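Local coordinates for protein histidinol dehydrogenase (Elizabethkingia anophelis NUHP1, PDB 6AN0) that probably catalyses the two successive NAD-dependent oxidations that turn L-histidinol into L-histidine, the final step of histidine biosynthesis, and binds one zinc ion per subunit, at residues N96-H101 against Y365-N370; Q271-T277 against Q308-L314; G408-E412 against V427-L431. All blocks are in the same frame, centred on the assembly; numbering follows the deposited sequence. Where two conformers were deposited one is given.

Interaction 1 of 3, residues N96-H101 against Y365-N370. With EDO (1,2-ethanediol), chain C.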
loop_
_atom_site.group_PDB
_atom_site.type_symbol
_atom_site.label_atom_id
_atom_site.label_comp_id
_atom_site.label_asym_id
_atom_site.label_seq_id
_atom_site.Cartn_x
_atom_site.Cartn_y
_atom_site.Cartn_z
ATOM N N ASN A 96 12.618 12.869 -18.061
ATOM C CA ASN A 96 12.630 13.407 -16.704
ATOM C C ASN A 96 11.939 12.473 -15.726
ATOM O O ASN A 96 12.428 12.265 -14.609
ATOM C CB ASN A 96 11.961 14.778 -16.680
ATOM C CG ASN A 96 12.808 15.841 -17.330
ATOM O OD1 ASN A 96 14.011 15.666 -17.470
ATOM N ND2 ASN A 96 12.187 16.946 -17.737
ATOM N N ILE A 97 10.787 11.923 -16.122
ATOM C CA ILE A 97 10.094 10.942 -15.295
ATOM C C ILE A 97 10.977 9.717 -15.062
ATOM O O ILE A 97 11.078 9.204 -13.936
ATOM C CB ILE A 97 8.750 10.563 -15.955
ATOM C CG1 ILE A 97 7.797 11.766 -15.944
ATOM C CG2 ILE A 97 8.121 9.349 -15.254
ATOM C CD1 ILE A 97 6.645 11.671 -16.964
ATOM N N GLU A 98 11.632 9.230 -16.118
ATOM C CA GLU A 98 12.487 8.055 -15.959
ATOM C C GLU A 98 13.642 8.353 -15.013
ATOM O O GLU A 98 13.973 7.539 -14.144
ATOM C CB GLU A 98 13.024 7.593 -17.320
ATOM C CG GLU A 98 13.793 6.270 -17.233
ATOM C CD GLU A 98 14.253 5.755 -18.592
ATOM O OE1 GLU A 98 14.200 6.525 -19.574
ATOM O OE2 GLU A 98 14.663 4.577 -18.676
ATOM N N LYS A 99 14.260 9.525 -15.163
ATOM C CA LYS A 99 15.408 9.858 -14.327
ATOM C C LYS A 99 15.019 9.917 -12.851
ATOM O O LYS A 99 15.719 9.365 -11.989
ATOM C CB LYS A 99 16.014 11.177 -14.800
ATOM C CG LYS A 99 17.327 11.529 -14.145
ATOM C CD LYS A 99 18.019 12.692 -14.855
ATOM C CE LYS A 99 19.275 13.107 -14.099
ATOM N NZ LYS A 99 19.894 14.333 -14.686
ATOM N N PHE A 100 13.895 10.565 -12.539
ATOM C CA PHE A 100 13.509 10.709 -11.138
ATOM C C PHE A 100 13.078 9.380 -10.528
ATOM O O PHE A 100 13.414 9.087 -9.372
ATOM C CB PHE A 100 12.379 11.739 -10.987
ATOM C CG PHE A 100 11.947 11.955 -9.552
ATOM C CD1 PHE A 100 12.835 12.486 -8.626
ATOM C CD2 PHE A 100 10.659 11.637 -9.135
ATOM C CE1 PHE A 100 12.462 12.702 -7.298
ATOM C CE2 PHE A 100 10.265 11.855 -7.804
ATOM C CZ PHE A 100 11.167 12.391 -6.884
ATOM N N HIS A 101 12.331 8.557 -11.274
ATOM C CA HIS A 101 11.896 7.288 -10.687
ATOM C C HIS A 101 13.032 6.283 -10.602
ATOM O O HIS A 101 13.041 5.440 -9.693
ATOM C CB HIS A 101 10.717 6.709 -11.467
ATOM C CG HIS A 101 9.454 7.465 -11.230
ATOM N ND1 HIS A 101 9.176 8.658 -11.861
ATOM C CD2 HIS A 101 8.437 7.247 -10.363
ATOM C CE1 HIS A 101 8.020 9.127 -11.419
ATOM N NE2 HIS A 101 7.554 8.292 -10.505
ATOM N N TYR A 365 3.110 17.230 -16.007
ATOM C CA TYR A 365 3.593 16.808 -17.316
ATOM C C TYR A 365 5.053 16.385 -17.338
ATOM O O TYR A 365 5.367 15.329 -17.901
ATOM C CB TYR A 365 3.388 17.926 -18.348
ATOM C CG TYR A 365 1.951 18.106 -18.759
ATOM C CD1 TYR A 365 1.321 17.168 -19.570
ATOM C CD2 TYR A 365 1.224 19.213 -18.340
ATOM C CE1 TYR A 365 0.003 17.331 -19.954
ATOM C CE2 TYR A 365 -0.090 19.385 -18.717
ATOM C CZ TYR A 365 -0.699 18.438 -19.514
ATOM O OH TYR A 365 -2.013 18.613 -19.883
ATOM N N ALA A 366 5.968 17.177 -16.771
ATOM C CA ALA A 366 7.352 17.065 -17.234
ATOM C C ALA A 366 8.458 17.161 -16.189
ATOM O O ALA A 366 9.599 16.839 -16.537
ATOM C CB ALA A 366 7.621 18.135 -18.302
ATOM N N SER A 367 8.200 17.607 -14.954
ATOM C CA SER A 367 9.306 17.800 -14.009
ATOM C C SER A 367 9.972 16.480 -13.638
ATOM O O SER A 367 11.189 16.440 -13.399
ATOM C CB SER A 367 8.816 18.515 -12.751
ATOM O OG SER A 367 8.030 17.652 -11.942
ATOM N N GLY A 368 9.206 15.393 -13.612
ATOM C CA GLY A 368 9.708 14.082 -13.272
ATOM C C GLY A 368 8.987 13.422 -12.117
ATOM O O GLY A 368 9.060 12.192 -11.976
ATOM N N THR A 369 8.302 14.199 -11.275
ATOM C CA THR A 369 7.510 13.624 -10.200
ATOM C C THR A 369 6.278 12.947 -10.790
ATOM O O THR A 369 5.940 13.132 -11.963
ATOM C CB THR A 369 7.084 14.703 -9.206
ATOM O OG1 THR A 369 6.318 15.707 -9.895
ATOM C CG2 THR A 369 8.311 15.366 -8.578
ATOM N N ASN A 370 5.594 12.158 -9.965
ATOM C CA ASN A 370 4.424 11.420 -10.433
ATOM C C ASN A 370 3.143 12.204 -10.161
ATOM O O ASN A 370 2.933 12.676 -9.043
ATOM C CB ASN A 370 4.337 10.059 -9.750
ATOM C CG ASN A 370 3.625 9.053 -10.603
ATOM O OD1 ASN A 370 2.413 9.150 -10.808
ATOM N ND2 ASN A 370 4.381 8.108 -11.155
HETATM C C1 EDO C . 11.282 3.476 -19.847
HETATM O O1 EDO C . 11.953 2.590 -18.941
HETATM C C2 EDO C . 10.268 2.711 -20.685
HETATM O O2 EDO C . 10.921 1.905 -21.675
#

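Interaction 2 of 3, residues Q271-T277 against Q308-L314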
loop_
_atom_site.group_PDB
_atom_site.type_symbol
_atom_site.label_atom_id
_atom_site.label_comp_id
_atom_site.label_asym_id
_atom_site.label_seq_id
_atom_site.Cartn_x
_atom_site.Cartn_y
_atom_site.Cartn_z
ATOM N N GLN A 271 -11.599 20.923 -6.592
ATOM C CA GLN A 271 -11.672 21.950 -5.565
ATOM C C GLN A 271 -10.329 22.650 -5.462
ATOM O O GLN A 271 -9.276 22.001 -5.516
ATOM C CB GLN A 271 -12.045 21.369 -4.192
ATOM C CG GLN A 271 -12.217 22.445 -3.115
ATOM C CD GLN A 271 -12.631 21.882 -1.771
ATOM O OE1 GLN A 271 -11.963 21.011 -1.226
ATOM N NE2 GLN A 271 -13.753 22.375 -1.231
ATOM N N VAL A 272 -10.359 23.969 -5.303
ATOM C CA VAL A 272 -9.127 24.705 -5.044
ATOM C C VAL A 272 -9.285 25.506 -3.757
ATOM O O VAL A 272 -10.374 25.983 -3.414
ATOM C CB VAL A 272 -8.711 25.617 -6.227
ATOM C CG1 VAL A 272 -8.792 24.857 -7.556
ATOM C CG2 VAL A 272 -9.553 26.890 -6.274
ATOM N N ILE A 273 -8.173 25.640 -3.033
ATOM C CA ILE A 273 -8.116 26.377 -1.779
ATOM C C ILE A 273 -6.965 27.359 -1.887
ATOM O O ILE A 273 -5.840 26.955 -2.197
ATOM C CB ILE A 273 -7.897 25.443 -0.571
ATOM C CG1 ILE A 273 -8.968 24.347 -0.529
ATOM C CG2 ILE A 273 -7.896 26.252 0.726
ATOM C CD1 ILE A 273 -10.324 24.851 -0.146
ATOM N N LEU A 274 -7.244 28.642 -1.651
ATOM C CA LEU A 274 -6.211 29.675 -1.598
ATOM C C LEU A 274 -6.120 30.220 -0.175
ATOM O O LEU A 274 -7.100 30.755 0.354
ATOM C CB LEU A 274 -6.514 30.804 -2.591
ATOM C CG LEU A 274 -5.642 32.068 -2.527
ATOM C CD1 LEU A 274 -4.172 31.743 -2.780
ATOM C CD2 LEU A 274 -6.132 33.120 -3.522
ATOM N N LEU A 275 -4.950 30.070 0.444
ATOM C CA LEU A 275 -4.649 30.644 1.750
ATOM C C LEU A 275 -3.678 31.794 1.540
ATOM O O LEU A 275 -2.651 31.613 0.878
ATOM C CB LEU A 275 -4.022 29.601 2.688
ATOM C CG LEU A 275 -4.745 28.267 2.891
ATOM C CD1 LEU A 275 -3.966 27.416 3.888
ATOM C CD2 LEU A 275 -6.166 28.492 3.375
ATOM N N THR A 276 -4.004 32.977 2.063
ATOM C CA THR A 276 -3.101 34.118 1.943
ATOM C C THR A 276 -2.839 34.710 3.320
ATOM O O THR A 276 -3.658 34.572 4.235
ATOM C CB THR A 276 -3.652 35.226 1.008
ATOM O OG1 THR A 276 -4.760 35.882 1.632
ATOM C CG2 THR A 276 -4.104 34.659 -0.322
ATOM N N THR A 277 -1.689 35.377 3.466
ATOM C CA THR A 277 -1.398 36.064 4.719
ATOM C C THR A 277 -1.901 37.504 4.760
ATOM O O THR A 277 -1.781 38.140 5.810
ATOM C CB THR A 277 0.107 36.060 5.037
ATOM O OG1 THR A 277 0.851 36.621 3.946
ATOM C CG2 THR A 277 0.587 34.644 5.323
ATOM N N GLN A 308 -17.396 25.614 -5.289
ATOM C CA GLN A 308 -17.070 24.854 -4.089
ATOM C C GLN A 308 -15.699 25.210 -3.523
ATOM O O GLN A 308 -15.253 24.573 -2.563
ATOM C CB GLN A 308 -17.122 23.349 -4.383
ATOM C CG GLN A 308 -18.262 22.896 -5.287
ATOM C CD GLN A 308 -19.589 22.710 -4.551
ATOM O OE1 GLN A 308 -19.632 22.476 -3.332
ATOM N NE2 GLN A 308 -20.684 22.807 -5.301
ATOM N N SER A 309 -15.033 26.212 -4.081
ATOM C CA SER A 309 -13.683 26.590 -3.686
ATOM C C SER A 309 -13.715 27.721 -2.660
ATOM O O SER A 309 -14.743 28.364 -2.440
ATOM C CB SER A 309 -12.877 26.979 -4.928
ATOM O OG SER A 309 -12.754 25.850 -5.785
ATOM N N ARG A 310 -12.569 27.948 -2.005
ATOM C CA ARG A 310 -12.507 28.866 -0.871
ATOM C C ARG A 310 -11.206 29.654 -0.902
ATOM O O ARG A 310 -10.141 29.071 -1.106
ATOM C CB ARG A 310 -12.602 28.108 0.467
ATOM C CG ARG A 310 -13.749 27.112 0.545
ATOM C CD ARG A 310 -13.937 26.548 1.938
ATOM N NE ARG A 310 -15.168 25.767 2.001
ATOM C CZ ARG A 310 -15.217 24.440 1.961
ATOM N NH1 ARG A 310 -14.099 23.735 1.887
ATOM N NH2 ARG A 310 -16.390 23.817 2.016
ATOM N N GLY A 311 -11.296 30.965 -0.690
ATOM C CA GLY A 311 -10.138 31.795 -0.383
ATOM C C GLY A 311 -10.183 32.234 1.073
ATOM O O GLY A 311 -11.199 32.753 1.544
ATOM N N ILE A 312 -9.075 32.016 1.779
ATOM C CA ILE A 312 -9.031 32.197 3.227
ATOM C C ILE A 312 -7.821 33.045 3.589
ATOM O O ILE A 312 -6.695 32.731 3.187
ATOM C CB ILE A 312 -8.977 30.837 3.952
ATOM C CG1 ILE A 312 -10.123 29.940 3.467
ATOM C CG2 ILE A 312 -9.024 31.037 5.470
ATOM C CD1 ILE A 312 -10.039 28.505 3.936
ATOM N N VAL A 313 -8.045 34.101 4.366
ATOM C CA VAL A 313 -6.962 34.915 4.911
ATOM C C VAL A 313 -6.646 34.436 6.321
ATOM O O VAL A 313 -7.536 34.350 7.176
ATOM C CB VAL A 313 -7.314 36.412 4.905
ATOM C CG1 VAL A 313 -6.183 37.202 5.539
ATOM C CG2 VAL A 313 -7.554 36.884 3.490
ATOM N N LEU A 314 -5.379 34.119 6.560
ATOM C CA LEU A 314 -4.876 33.704 7.861
ATOM C C LEU A 314 -3.618 34.507 8.163
ATOM O O LEU A 314 -2.832 34.794 7.256
ATOM C CB LEU A 314 -4.582 32.187 7.872
ATOM C CG LEU A 314 -5.798 31.273 7.666
ATOM C CD1 LEU A 314 -5.392 29.812 7.385
ATOM C CD2 LEU A 314 -6.753 31.364 8.861
#

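Interaction 3 of 3, residues G408-E412 against V427-L431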
loop_
_atom_site.group_PDB
_atom_site.type_symbol
_atom_site.label_atom_id
_atom_site.label_comp_id
_atom_site.label_asym_id
_atom_site.label_seq_id
_atom_site.Cartn_x
_atom_site.Cartn_y
_atom_site.Cartn_z
ATOM N N GLY A 408 18.950 -17.757 20.388
ATOM C CA GLY A 408 18.150 -18.943 20.609
ATOM C C GLY A 408 17.462 -19.043 21.963
ATOM O O GLY A 408 16.246 -19.261 22.049
ATOM N N PRO A 409 18.226 -18.922 23.049
ATOM C CA PRO A 409 17.592 -19.011 24.381
ATOM C C PRO A 409 16.480 -17.991 24.582
ATOM O O PRO A 409 15.433 -18.329 25.150
ATOM C CB PRO A 409 18.766 -18.792 25.342
ATOM C CG PRO A 409 19.966 -19.253 24.574
ATOM C CD PRO A 409 19.700 -18.867 23.143
ATOM N N GLY A 410 16.665 -16.758 24.102
ATOM C CA GLY A 410 15.607 -15.762 24.216
ATOM C C GLY A 410 14.346 -16.139 23.452
ATOM O O GLY A 410 13.234 -15.968 23.955
ATOM N N ILE A 411 14.503 -16.633 22.219
ATOM C CA ILE A 411 13.360 -17.101 21.429
ATOM C C ILE A 411 12.604 -18.198 22.176
ATOM O O ILE A 411 11.368 -18.189 22.251
ATOM C CB ILE A 411 13.834 -17.599 20.053
ATOM C CG1 ILE A 411 14.468 -16.459 19.259
ATOM C CG2 ILE A 411 12.662 -18.239 19.272
ATOM C CD1 ILE A 411 15.292 -16.937 18.095
ATOM N N GLU A 412 13.337 -19.173 22.720
ATOM C CA GLU A 412 12.703 -20.242 23.490
ATOM C C GLU A 412 11.829 -19.693 24.616
ATOM O O GLU A 412 10.716 -20.185 24.842
ATOM C CB GLU A 412 13.768 -21.184 24.063
ATOM C CG GLU A 412 14.532 -22.025 23.037
ATOM C CD GLU A 412 15.524 -22.979 23.702
ATOM O OE1 GLU A 412 15.716 -24.106 23.201
ATOM O OE2 GLU A 412 16.109 -22.602 24.736
ATOM N N VAL A 427 14.035 -24.147 17.641
ATOM C CA VAL A 427 15.310 -23.620 18.129
ATOM C C VAL A 427 16.084 -24.700 18.879
ATOM O O VAL A 427 17.282 -24.903 18.650
ATOM C CB VAL A 427 15.070 -22.386 19.025
ATOM C CG1 VAL A 427 16.392 -21.919 19.683
ATOM C CG2 VAL A 427 14.423 -21.258 18.245
ATOM N N SER A 428 15.394 -25.425 19.764
ATOM C CA SER A 428 16.065 -26.396 20.625
ATOM C C SER A 428 16.862 -27.423 19.824
ATOM O O SER A 428 17.981 -27.778 20.211
ATOM C CB SER A 428 15.039 -27.091 21.521
ATOM O OG SER A 428 14.272 -26.131 22.231
ATOM N N VAL A 429 16.319 -27.904 18.699
ATOM C CA VAL A 429 17.044 -28.931 17.949
ATOM C C VAL A 429 18.341 -28.385 17.356
ATOM O O VAL A 429 19.337 -29.114 17.256
ATOM C CB VAL A 429 16.150 -29.567 16.868
ATOM C CG1 VAL A 429 14.989 -30.292 17.521
ATOM C CG2 VAL A 429 15.665 -28.522 15.851
ATOM N N ARG A 430 18.369 -27.111 16.967
ATOM C CA ARG A 430 19.627 -26.526 16.500
ATOM C C ARG A 430 20.643 -26.424 17.635
ATOM O O ARG A 430 21.809 -26.800 17.471
ATOM C CB ARG A 430 19.389 -25.148 15.876
ATOM C CG ARG A 430 19.158 -25.147 14.367
ATOM C CD ARG A 430 17.680 -25.093 14.054
ATOM N NE ARG A 430 17.379 -24.860 12.638
ATOM C CZ ARG A 430 16.160 -24.986 12.123
ATOM N NH1 ARG A 430 15.151 -25.330 12.916
ATOM N NH2 ARG A 430 15.933 -24.764 10.828
ATOM N N LEU A 431 20.220 -25.915 18.794
ATOM C CA LEU A 431 21.154 -25.750 19.904
ATOM C C LEU A 431 21.720 -27.088 20.357
ATOM O O LEU A 431 22.925 -27.206 20.603
ATOM C CB LEU A 431 20.470 -25.046 21.071
ATOM C CG LEU A 431 19.841 -23.690 20.774
ATOM C CD1 LEU A 431 19.142 -23.150 22.018
ATOM C CD2 LEU A 431 20.874 -22.692 20.231
#

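Interaction 1 of 3, residues N96-H101 against Y365-N370
Gly368 lies so close to the helix around Ile97 that the CA atoms of the two residues are 3.8 Å apart, an approach open to a glycine because a CB here would run into Asn96 O and crowd Phe100 CB. Its positive phi (124°) turns the chain here, and its CA rests 3.5 Å from the carbonyl oxygen Asn96 O. Gly368 O is directed roughly at His101 CE1, 3.3 Å away, while Phe100 CD2 lies beside this oxygen at the same distance; it meets both rings obliquely. The contact joins helix 84-102 to the loop that leaves helix 360-365, the helix that carries the zinc ligand Asp364. Ile97 CD1 extends toward Tyr365 O, and its side chain also packs on Leu145, Met146 and Ile149 of helix 142-154. At one end Asn96 ND2 donates a 2.9 Å hydrogen bond to Ala366 O, nearly in the plane of its own amide. At the other end the imidazole of His101 is folded back beside its backbone N (chi1 -73°), which lets ND1 bond Ile97 O at 2.9 Å in the ring plane and fixes the ring's rotation. His101 N reaches this same oxygen from the opposite face of the Ile97 carbonyl plane. The NE2 side of the imidazole meets Asn370, whose amide stands 79° to the ring and gives ND2 to Met146 O. The second subunit closes over the loop: Tyr365 OH bonds Glu418 of that subunit, and Ser367 OG bonds its Gln397.

Interaction 2 of 3, residues Q271-T277 against Q308-L314
The amide of Gln271 and the guanidinium of Arg310 meet obliquely, their planes 62° apart. At the edge of the amide Gln308 O lies in plane and accepts from NE2 at 3.0 Å along an almost straight bond (176°), and OE1 at the other end of the amide bonds Tyr327 OH. Ile273 CD1 and Gln271 NE2 approach the guanidinium from oblique directions. Gln271 NE2 and Arg310 NH1, 3.4 Å apart, are both donors and do not bond each other; both instead bond Gln25 O, which brings them together. These side chains stand at the start of two neighbouring parallel strands, 271-276 and 310-313, linked by a beta-alpha-beta crossover through helices 279-293 and 299-307. Leaving out the edge strand 10-13, the order 310-313, 271-276, 242-247, 331-335, 351-354 is that of a Rossmann-like parallel sheet.

Backbone bonds run alternately from Arg310 N to Val272 O through to Leu314 N to Thr276 O, the shortest being Ile312 N to Leu274 O at 2.7 Å. Ahead of them a side chain stands in for a backbone carbonyl: Val272 N donates to Ser309 OG at 3.1 Å, and that hydroxyl also bonds Ala305 O. Ile273 lies alongside Arg310, and Leu275 alongside Ile312, with Leu275 CD2 3.7 Å from Ile312 CB; Tyr327 and Phe323 of helix 317-327 cover this face. On the other face Leu274, Thr276 and Val313 pack on Leu282 of helix 279-293. Thr276 OG1 (chi1 71°) bonds Asp278 O and touches Val313 CG2 at 3.5 Å.

Interaction 3 of 3, residues G408-E412 against V427-L431
Glu412 reaches across to Val427, Ser428 and Leu431. Its CB already points at the facing helix, and with CG beside the backbone N (chi1 -68°) the extended chain carries straight on: CG lies 3.8 Å from Val427 CG1, and CD 4.0 Å from Leu431 CD1. At the tip OE1 is 2.7 Å from Ser428 OG and 3.7 Å from Leu431 CD1, with OE2 a little farther from the same methyl. Leu431 comes from the opposite direction.

Around this side chain, helices 401-417 and 421-435 form an antiparallel hairpin, with local axes 10.0 Å apart and an angle of 152° between their directions. Val427 fits between the turns of its neighbour, CG1 lying 3.6 Å from Gly408 CA, where there is no side chain, and CG2 3.6 Å from Ile411 CG2. Arg430, which takes no part in the contact, forms a salt bridge with Asp259 of the second subunit, while Ile411 packs on Tyr365 of that subunit.

Ser428 adopts two conformers, and in the one described its single hydroxyl proton could go to Glu412 OE1 or to Lys424 O, so the polar link is tentative; at this level the two helices meet chiefly through aliphatic groups, the methylenes of Glu412 included.

In the fold
All three contacts lie far apart: the centres of interactions 1 and 2 are about 29 Å apart. Interaction 3 is centred about 50 Å from interaction 1 and about 61 Å from interaction 2, and within one chain none touches another. Along the sequence interaction 2 is nested in the loop that interaction 1 closes, whereas interaction 3 follows both. The dimer brings the first and third together, since Tyr365 of one subunit packs against Ile411 of the other. Tyr365 follows the zinc ligand Asp364, and its side chain comes to about 6 Å of a bound zinc ion. The side chain of Ile411 lies about 6 Å from that of His423, a predicted zinc ligand. The bound histidine is about 13 Å from the side chain of His101.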